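Long-range contacts in transcriptional regulator (Vibrio virus VP882, PDB 7DWM), which probably binds DNA to regulate transcription and holds the small molecule 3,5-dimethylpyrazin-2-ol in a pocket of its PAS fold: residues T33-I38 against A76-V81; V48-R53 against D62-T67; L161-E166 against P225-H230. All blocks are in the same frame, centred on the assembly; numbering follows the deposited sequence.

Contact 1: T33-I38 against A76-V81; sequences TKSVFI and AQDRLV
The turn that links strands 28-32 and 37-40 of the PAS fold meets the C-terminal part of helix 71-80 here, mainly through Arg-79, which meets Thr-33 and Ser-35. Most of it is van der Waals and electrostatic contact around one guanidinium. The Arg-79 guanidinium is sandwiched between a backbone carbonyl and its own neighbour in the chain: Thr-33 O lies over one face, 3.0 Å from Arg-79 CZ, while CB of Asp-78 covers the opposite face, 3.8 Å above the plane and displaced toward its rim. The angles are too poor for the carbonyl to accept a hydrogen bond from this group, so electrostatic attraction to the cation probably accounts for its place there. Bends at chi2 (-95°) and chi3 (90°) fold the arginine chain back and bring its tip to the turn. At the guanidinium edge, in its plane, sits CA of Ser-35, and the CB of that serine packs 3.3 Å from Arg-79 NH2.

The charged ends find their stronger partners outside the two segments. Arg-79 NE forms a salt bridge with Glu-82, a few residues along the chain. Asp-78 OD1 is hydrogen-bonded to Thr-120 on the sheet, and its OD2 makes salt bridges to Lys-31 and Lys-107, two residues of the ligand pocket; the Asp-78 side chain itself comes within about 4 Å of the bound 3,5-dimethylpyrazin-2-ol. The contact thus lies beside the pocket. Ser-35 points into this buried polar cluster: with its hydroxyl anti to the backbone N (chi1 158°), OG ends 4.0 Å from Asp-78 OD2, a near approach too long for a hydrogen bond.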
loop_
_atom_site.group_PDB
_atom_site.type_symbol
_atom_site.label_atom_id
_atom_site.label_comp_id
_atom_site.label_asym_id
_atom_site.label_seq_id
_atom_site.Cartn_x
_atom_site.Cartn_y
_atom_site.Cartn_z
ATOM N N THR A 33 -12.583 -11.215 21.257
ATOM C CA THR A 33 -13.611 -10.185 21.274
ATOM C C THR A 33 -13.487 -9.275 22.485
ATOM O O THR A 33 -14.160 -8.240 22.532
ATOM C CB THR A 33 -15.007 -10.814 21.239
ATOM O OG1 THR A 33 -15.999 -9.785 21.346
ATOM C CG2 THR A 33 -15.185 -11.793 22.394
ATOM N N LYS A 34 -12.689 -9.656 23.479
ATOM C CA LYS A 34 -12.333 -8.778 24.581
ATOM C C LYS A 34 -11.000 -8.080 24.333
ATOM O O LYS A 34 -10.406 -7.529 25.268
ATOM C CB LYS A 34 -12.309 -9.567 25.889
ATOM C CG LYS A 34 -13.689 -9.843 26.465
ATOM C CD LYS A 34 -13.763 -11.219 27.099
ATOM C CE LYS A 34 -13.506 -11.150 28.596
ATOM N NZ LYS A 34 -13.490 -12.500 29.224
ATOM N N SER A 35 -10.537 -8.078 23.080
ATOM C CA SER A 35 -9.223 -7.576 22.674
ATOM C C SER A 35 -8.089 -8.137 23.524
ATOM O O SER A 35 -7.044 -7.493 23.680
ATOM C CB SER A 35 -9.188 -6.044 22.699
ATOM O OG SER A 35 -7.856 -5.569 22.808
ATOM N N VAL A 36 -8.266 -9.331 24.080
ATOM C CA VAL A 36 -7.233 -9.990 24.866
ATOM C C VAL A 36 -6.421 -10.915 23.967
ATOM O O VAL A 36 -6.985 -11.681 23.177
ATOM C CB VAL A 36 -7.857 -10.759 26.043
ATOM C CG1 VAL A 36 -6.811 -11.135 27.050
ATOM C CG2 VAL A 36 -8.931 -9.912 26.708
ATOM N N PHE A 37 -5.095 -10.846 24.090
ATOM C CA PHE A 37 -4.190 -11.602 23.229
ATOM C C PHE A 37 -4.432 -13.104 23.354
ATOM O O PHE A 37 -4.555 -13.626 24.466
ATOM C CB PHE A 37 -2.736 -11.300 23.605
ATOM C CG PHE A 37 -2.180 -10.050 22.986
ATOM C CD1 PHE A 37 -1.009 -9.489 23.471
ATOM C CD2 PHE A 37 -2.815 -9.443 21.917
ATOM C CE1 PHE A 37 -0.485 -8.339 22.904
ATOM C CE2 PHE A 37 -2.295 -8.297 21.347
ATOM C CZ PHE A 37 -1.133 -7.746 21.842
ATOM N N ILE A 38 -4.500 -13.811 22.228
ATOM C CA ILE A 38 -4.417 -15.267 22.257
ATOM C C ILE A 38 -3.032 -15.746 21.830
ATOM O O ILE A 38 -2.490 -16.689 22.408
ATOM C CB ILE A 38 -5.530 -15.942 21.422
ATOM C CG1 ILE A 38 -6.926 -15.686 22.019
ATOM C CG2 ILE A 38 -5.261 -17.460 21.319
ATOM C CD1 ILE A 38 -7.652 -14.523 21.522
ATOM N N ALA A 76 -10.582 -0.108 20.300
ATOM C CA ALA A 76 -11.714 0.453 19.572
ATOM C C ALA A 76 -11.694 -0.020 18.126
ATOM O O ALA A 76 -12.692 -0.551 17.618
ATOM C CB ALA A 76 -11.698 1.978 19.650
ATOM N N GLN A 77 -10.534 0.097 17.472
ATOM C CA GLN A 77 -10.376 -0.467 16.139
ATOM C C GLN A 77 -10.773 -1.935 16.152
ATOM O O GLN A 77 -11.563 -2.388 15.316
ATOM C CB GLN A 77 -8.930 -0.291 15.663
ATOM C CG GLN A 77 -8.369 1.115 15.855
ATOM C CD GLN A 77 -6.852 1.136 15.952
ATOM O OE1 GLN A 77 -6.201 0.091 15.922
ATOM N NE2 GLN A 77 -6.282 2.331 16.071
ATOM N N ASP A 78 -10.292 -2.668 17.159
ATOM C CA ASP A 78 -10.529 -4.099 17.288
ATOM C C ASP A 78 -12.001 -4.479 17.317
ATOM O O ASP A 78 -12.306 -5.674 17.233
ATOM C CB ASP A 78 -9.854 -4.620 18.548
ATOM C CG ASP A 78 -8.390 -4.871 18.347
ATOM O OD1 ASP A 78 -8.055 -5.674 17.453
ATOM O OD2 ASP A 78 -7.576 -4.259 19.072
ATOM N N ARG A 79 -12.920 -3.521 17.450
ATOM C CA ARG A 79 -14.328 -3.891 17.432
ATOM C C ARG A 79 -15.023 -3.505 16.132
ATOM O O ARG A 79 -15.969 -4.194 15.728
ATOM C CB ARG A 79 -15.058 -3.269 18.629
ATOM C CG ARG A 79 -14.311 -3.437 19.954
ATOM C CD ARG A 79 -14.797 -4.663 20.710
ATOM N NE ARG A 79 -14.031 -5.853 20.347
ATOM C CZ ARG A 79 -12.842 -6.162 20.852
ATOM N NH1 ARG A 79 -12.220 -7.264 20.459
ATOM N NH2 ARG A 79 -12.275 -5.374 21.754
ATOM N N LEU A 80 -14.476 -2.537 15.387
ATOM C CA LEU A 80 -15.100 -2.109 14.141
ATOM C C LEU A 80 -14.655 -2.958 12.972
ATOM O O LEU A 80 -15.339 -2.994 11.946
ATOM C CB LEU A 80 -14.748 -0.647 13.850
ATOM C CG LEU A 80 -15.790 0.377 14.308
ATOM C CD1 LEU A 80 -15.690 1.728 13.536
ATOM C CD2 LEU A 80 -17.199 -0.227 14.275
ATOM N N VAL A 81 -13.540 -3.661 13.135
ATOM C CA VAL A 81 -13.265 -4.841 12.329
ATOM C C VAL A 81 -14.284 -5.940 12.612
ATOM O O VAL A 81 -14.774 -6.600 11.684
ATOM C CB VAL A 81 -11.814 -5.302 12.578
ATOM C CG1 VAL A 81 -11.543 -5.485 14.056
ATOM C CG2 VAL A 81 -11.531 -6.576 11.834
#

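Contact 2: V48-R53 against D62-T67; sequences VGMKNR and DMDCET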
loop_
_atom_site.group_PDB
_atom_site.type_symbol
_atom_site.label_atom_id
_atom_site.label_comp_id
_atom_site.label_asym_id
_atom_site.label_seq_id
_atom_site.Cartn_x
_atom_site.Cartn_y
_atom_site.Cartn_z
ATOM N N VAL A 48 7.028 -4.633 20.933
ATOM C CA VAL A 48 6.755 -4.176 22.287
ATOM C C VAL A 48 7.936 -4.689 23.106
ATOM O O VAL A 48 8.717 -5.513 22.617
ATOM C CB VAL A 48 5.389 -4.702 22.773
ATOM C CG1 VAL A 48 5.099 -4.324 24.227
ATOM C CG2 VAL A 48 4.276 -4.186 21.866
ATOM N N GLY A 49 8.094 -4.211 24.338
ATOM C CA GLY A 49 9.226 -4.565 25.179
ATOM C C GLY A 49 9.329 -6.032 25.563
ATOM O O GLY A 49 10.231 -6.419 26.314
ATOM N N MET A 50 8.417 -6.861 25.048
ATOM C CA MET A 50 8.289 -8.265 25.457
ATOM C C MET A 50 9.285 -9.150 24.706
ATOM O O MET A 50 8.944 -10.131 24.044
ATOM C CB MET A 50 6.851 -8.721 25.241
ATOM C CG MET A 50 5.790 -7.726 25.721
ATOM S SD MET A 50 5.680 -7.479 27.521
ATOM C CE MET A 50 7.104 -6.452 27.845
ATOM N N LYS A 51 10.563 -8.784 24.823
ATOM C CA LYS A 51 11.672 -9.504 24.139
ATOM C C LYS A 51 11.616 -10.994 24.465
ATOM O O LYS A 51 11.420 -11.794 23.544
ATOM C CB LYS A 51 13.026 -8.956 24.588
ATOM C CG LYS A 51 14.139 -9.030 23.556
ATOM C CD LYS A 51 14.483 -10.430 23.146
ATOM C CE LYS A 51 15.851 -10.528 22.506
ATOM N NZ LYS A 51 16.822 -9.600 23.130
ATOM N N ASN A 52 11.871 -11.353 25.719
ATOM C CA ASN A 52 11.801 -12.753 26.113
ATOM C C ASN A 52 10.653 -13.091 27.049
ATOM O O ASN A 52 10.406 -14.279 27.284
ATOM C CB ASN A 52 13.125 -13.213 26.736
ATOM C CG ASN A 52 13.761 -12.157 27.610
ATOM O OD1 ASN A 52 13.107 -11.213 28.053
ATOM N ND2 ASN A 52 15.055 -12.309 27.856
ATOM N N ARG A 53 10.053 -12.073 27.671
ATOM C CA ARG A 53 8.888 -12.357 28.545
ATOM C C ARG A 53 7.764 -12.691 27.575
ATOM O O ARG A 53 7.460 -11.865 26.735
ATOM C CB ARG A 53 8.630 -11.255 29.576
ATOM C CG ARG A 53 7.900 -10.029 29.060
ATOM C CD ARG A 53 7.632 -9.017 30.161
ATOM N NE ARG A 53 8.857 -8.657 30.856
ATOM C CZ ARG A 53 9.291 -7.420 31.050
ATOM N NH1 ARG A 53 8.595 -6.387 30.610
ATOM N NH2 ARG A 53 10.424 -7.219 31.691
ATOM N N ASP A 62 0.262 -3.248 27.421
ATOM C CA ASP A 62 1.255 -4.280 27.669
ATOM C C ASP A 62 2.326 -3.751 28.615
ATOM O O ASP A 62 2.184 -2.682 29.218
ATOM C CB ASP A 62 1.873 -4.743 26.352
ATOM C CG ASP A 62 1.030 -5.789 25.638
ATOM O OD1 ASP A 62 1.381 -6.979 25.749
ATOM O OD2 ASP A 62 0.032 -5.429 24.971
ATOM N N MET A 63 3.405 -4.522 28.739
ATOM C CA MET A 63 4.561 -4.193 29.559
ATOM C C MET A 63 5.574 -3.494 28.648
ATOM O O MET A 63 5.642 -3.792 27.452
ATOM C CB MET A 63 5.198 -5.458 30.150
ATOM C CG MET A 63 4.317 -6.500 30.844
ATOM S SD MET A 63 4.342 -6.591 32.639
ATOM C CE MET A 63 5.401 -8.042 32.743
ATOM N N ASP A 64 6.291 -2.515 29.196
ATOM C CA ASP A 64 7.576 -2.073 28.639
ATOM C C ASP A 64 7.502 -1.459 27.227
ATOM O O ASP A 64 8.439 -1.599 26.429
ATOM C CB ASP A 64 8.542 -3.260 28.628
ATOM C CG ASP A 64 9.057 -3.625 30.030
ATOM O OD1 ASP A 64 8.300 -3.484 31.000
ATOM O OD2 ASP A 64 10.219 -4.073 30.156
ATOM N N CYS A 65 6.453 -0.672 26.955
ATOM C CA CYS A 65 6.490 0.079 25.701
ATOM C C CYS A 65 5.371 1.097 25.666
ATOM O O CYS A 65 4.313 0.898 26.265
ATOM C CB CYS A 65 6.399 -0.827 24.461
ATOM S SG CYS A 65 6.673 0.099 22.937
ATOM N N GLU A 66 5.623 2.183 24.939
ATOM C CA GLU A 66 4.738 3.340 24.936
ATOM C C GLU A 66 3.438 3.057 24.202
ATOM O O GLU A 66 2.463 3.800 24.387
ATOM C CB GLU A 66 5.445 4.540 24.296
ATOM C CG GLU A 66 6.791 4.874 24.916
ATOM C CD GLU A 66 6.751 6.111 25.790
ATOM O OE1 GLU A 66 7.836 6.578 26.196
ATOM O OE2 GLU A 66 5.639 6.615 26.070
ATOM N N THR A 67 3.422 2.013 23.360
ATOM C CA THR A 67 2.199 1.570 22.706
ATOM C C THR A 67 1.019 1.553 23.659
ATOM O O THR A 67 -0.100 1.891 23.260
ATOM C CB THR A 67 2.408 0.177 22.112
ATOM O OG1 THR A 67 3.221 -0.610 22.984
ATOM C CG2 THR A 67 3.098 0.278 20.758
#
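Val-48 makes the most varied contacts between these two loop pieces. Its CG1, anti to the backbone N (chi1 176°), reaches segment 62-67 at three points, the nearest being Met-63 O at 3.3 Å. The same methyl lies 3.7 Å from Cys-65 CB. It also packs 3.9 Å from Asp-62 CB. The second branch turns elsewhere, and CG2 meets Thr-67 OG1 at 3.9 Å. Beside the valine the backbones themselves come together: Gly-49 has no side chain to hold them apart, and its CA donates a CA-H...O contact to Asp-64 O at 3.3 Å.

Beyond the valine, Met-50, its chain bent at both chi2 and chi3, crosses Met-63 at about a right angle, with its sulfur lying against the CB end of Met-63. Nearer the surface, the tip of Met-63 in turn rests on the aliphatic part of Arg-53, CE being 3.5 Å from Arg-53 CD. Arg-53 then closes the outer edge with a salt bridge from NH1 to Asp-64 OD2 at 2.9 Å, although the place of NH1 is less sure; carboxylate and guanidinium planes stand 88° apart, so the acid meets the edge of the cation upright rather than side by side.

Helix 42-47 lies behind this shell: Val-48 is the first residue to leave it, and Met-50, the centre of an inverse gamma turn, touches its Arg-45. At the end of segment 62-67, Thr-67 touches Tyr-96 and the ligand. The two segments thereby form part of the helical and loop region that lies over the sheet of a PAS fold and borders its ligand pocket.

Contact 3: L161-E166 against P225-H230; sequences LTEREE and PKALFH
Helix 163-172, the first helix of the LuxR-type helix-turn-helix region, begins with a capping box and presents its opening turn to the short 3-10 segment 226-228. In the box, Thr-162 OG1 accepts from Glu-165 N at 3.2 Å, and Thr-162 N returns a bond of 3.0 Å to Glu-165 OE2, meeting that oxygen from above the carboxylate plane. The same carboxylate forms salt bridges with Lys-202 and Arg-198 of helix 189-203, so the start of the first helix is tied to the helix that, in this family, usually reads DNA.

Two other glutamates, one turn apart, face the 3-10 segment. Glu-166 carries the single hydrogen bond between the segments: its extended chain brings OE1 to Lys-226 N at 2.7 Å, almost perfectly straight at 178°, through the syn lone pair. Because this N-H stands at the start of the 3-10 turn, its local dipole probably helps to stabilise the negative charge. Nearer its root, Glu-166 CB packs against Pro-225 CB at 4.2 Å, a proline that also lies on Leu-142 of the second subunit.

Glu-163 works more by shape than by bonding. Its carboxylate lies along Ala-227, with OE1 3.3 Å from Ala-227 CA and OE2 3.4 Å from Ala-227 CB. Lys-226, bent at chi3 and chi4, curls back toward it, yet NZ remains 4.0 Å from Glu-163 OE1, beyond salt-bridge distance. The turn is backed by Phe-229, whose ring lies with its centre under CA of Lys-226, 3.7 Å from the plane.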
loop_
_atom_site.group_PDB
_atom_site.type_symbol
_atom_site.label_atom_id
_atom_site.label_comp_id
_atom_site.label_asym_id
_atom_site.label_seq_id
_atom_site.Cartn_x
_atom_site.Cartn_y
_atom_site.Cartn_z
ATOM N N LEU A 161 14.571 23.577 3.919
ATOM C CA LEU A 161 13.228 24.127 4.020
ATOM C C LEU A 161 12.801 24.198 5.480
ATOM O O LEU A 161 13.061 23.284 6.268
ATOM C CB LEU A 161 12.235 23.270 3.236
ATOM C CG LEU A 161 12.546 22.940 1.776
ATOM C CD1 LEU A 161 11.449 22.065 1.195
ATOM C CD2 LEU A 161 12.710 24.209 0.958
ATOM N N THR A 162 12.145 25.298 5.841
ATOM C CA THR A 162 11.573 25.429 7.169
ATOM C C THR A 162 10.335 24.543 7.288
ATOM O O THR A 162 9.920 23.870 6.340
ATOM C CB THR A 162 11.242 26.890 7.462
ATOM O OG1 THR A 162 10.065 27.272 6.738
ATOM C CG2 THR A 162 12.400 27.786 7.053
ATOM N N GLU A 163 9.727 24.543 8.475
ATOM C CA GLU A 163 8.558 23.699 8.695
ATOM C C GLU A 163 7.367 24.180 7.875
ATOM O O GLU A 163 6.714 23.387 7.182
ATOM C CB GLU A 163 8.216 23.665 10.185
ATOM C CG GLU A 163 9.157 22.798 11.009
ATOM C CD GLU A 163 8.500 22.239 12.257
ATOM O OE1 GLU A 163 8.944 21.174 12.734
ATOM O OE2 GLU A 163 7.542 22.864 12.760
ATOM N N ARG A 164 7.086 25.485 7.915
ATOM C CA ARG A 164 5.984 26.013 7.118
ATOM C C ARG A 164 6.263 25.863 5.629
ATOM O O ARG A 164 5.348 25.580 4.847
ATOM C CB ARG A 164 5.718 27.477 7.466
ATOM C CG ARG A 164 4.681 28.133 6.557
ATOM C CD ARG A 164 4.478 29.597 6.886
ATOM N NE ARG A 164 4.139 29.786 8.293
ATOM C CZ ARG A 164 4.110 30.965 8.901
ATOM N NH1 ARG A 164 3.791 31.042 10.186
ATOM N NH2 ARG A 164 4.398 32.070 8.227
ATOM N N GLU A 165 7.521 26.044 5.219
ATOM C CA GLU A 165 7.874 25.843 3.818
ATOM C C GLU A 165 7.679 24.392 3.409
ATOM O O GLU A 165 7.226 24.108 2.294
ATOM C CB GLU A 165 9.317 26.284 3.574
ATOM C CG GLU A 165 9.480 27.797 3.476
ATOM C CD GLU A 165 10.912 28.257 3.694
ATOM O OE1 GLU A 165 11.131 29.484 3.761
ATOM O OE2 GLU A 165 11.817 27.399 3.793
ATOM N N GLU A 166 8.007 23.457 4.304
ATOM C CA GLU A 166 7.750 22.048 4.030
ATOM C C GLU A 166 6.261 21.783 3.849
ATOM O O GLU A 166 5.864 21.039 2.945
ATOM C CB GLU A 166 8.329 21.180 5.147
ATOM C CG GLU A 166 9.831 20.956 5.022
ATOM C CD GLU A 166 10.338 19.836 5.910
ATOM O OE1 GLU A 166 9.721 19.584 6.966
ATOM O OE2 GLU A 166 11.359 19.210 5.552
ATOM N N PRO A 225 6.501 16.402 6.047
ATOM C CA PRO A 225 6.921 17.601 6.771
ATOM C C PRO A 225 7.432 17.192 8.146
ATOM O O PRO A 225 6.788 16.428 8.868
ATOM C CB PRO A 225 5.639 18.441 6.852
ATOM C CG PRO A 225 4.769 17.927 5.736
ATOM C CD PRO A 225 5.096 16.466 5.605
ATOM N N LYS A 226 8.608 17.711 8.495
ATOM C CA LYS A 226 9.287 17.292 9.715
ATOM C C LYS A 226 8.512 17.662 10.975
ATOM O O LYS A 226 8.766 17.086 12.039
ATOM C CB LYS A 226 10.708 17.851 9.731
ATOM C CG LYS A 226 10.859 19.241 10.285
ATOM C CD LYS A 226 12.279 19.446 10.767
ATOM C CE LYS A 226 12.647 18.404 11.809
ATOM N NZ LYS A 226 12.161 18.815 13.160
ATOM N N ALA A 227 7.586 18.627 10.894
ATOM C CA ALA A 227 6.727 18.898 12.045
ATOM C C ALA A 227 5.892 17.684 12.439
ATOM O O ALA A 227 5.437 17.600 13.585
ATOM C CB ALA A 227 5.815 20.086 11.748
ATOM N N LEU A 228 5.674 16.755 11.508
ATOM C CA LEU A 228 4.976 15.500 11.756
ATOM C C LEU A 228 5.854 14.453 12.431
ATOM O O LEU A 228 5.330 13.433 12.888
ATOM C CB LEU A 228 4.405 14.941 10.453
ATOM C CG LEU A 228 2.949 15.334 10.196
ATOM C CD1 LEU A 228 2.503 14.910 8.806
ATOM C CD2 LEU A 228 2.043 14.739 11.261
ATOM N N PHE A 229 7.164 14.674 12.507
ATOM C CA PHE A 229 8.066 13.661 13.030
ATOM C C PHE A 229 7.881 13.480 14.532
ATOM O O PHE A 229 7.527 14.414 15.256
ATOM C CB PHE A 229 9.527 14.052 12.778
ATOM C CG PHE A 229 9.988 13.890 11.355
ATOM C CD1 PHE A 229 11.335 14.009 11.047
ATOM C CD2 PHE A 229 9.093 13.629 10.331
ATOM C CE1 PHE A 229 11.783 13.865 9.751
ATOM C CE2 PHE A 229 9.536 13.485 9.028
ATOM C CZ PHE A 229 10.882 13.603 8.738
ATOM N N HIS A 230 8.128 12.253 14.983
ATOM C CA HIS A 230 8.051 11.825 16.380
ATOM C C HIS A 230 6.840 12.404 17.112
ATOM O O HIS A 230 6.958 13.050 18.153
ATOM C CB HIS A 230 9.333 12.188 17.131
ATOM C CG HIS A 230 10.599 11.953 16.356
ATOM N ND1 HIS A 230 11.474 12.969 16.035
ATOM C CD2 HIS A 230 11.158 10.816 15.879
ATOM C CE1 HIS A 230 12.508 12.471 15.379
ATOM N NE2 HIS A 230 12.341 11.166 15.272
#

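From the N terminus, contact 1 opens first, at the turn after strand 28-32. Before it closes at helix 71-80, the chain passes through helix 42-47 and makes the short loop that contact 2 closes, so contact 2 is nested within contact 1. The two touch where Phe-37 CE1 packs 3.6 Å from Asp-62 OD2, and both belong to the PAS fold around its ligand. Contact 3 follows in series, its centre 34 Å from that of contact 1 and on the opposite side of the chain's centre. It closes a long loop containing the helix-turn-helix helices, after which strand 233-236 returns the chain to the PAS sheet beside strand 88-96.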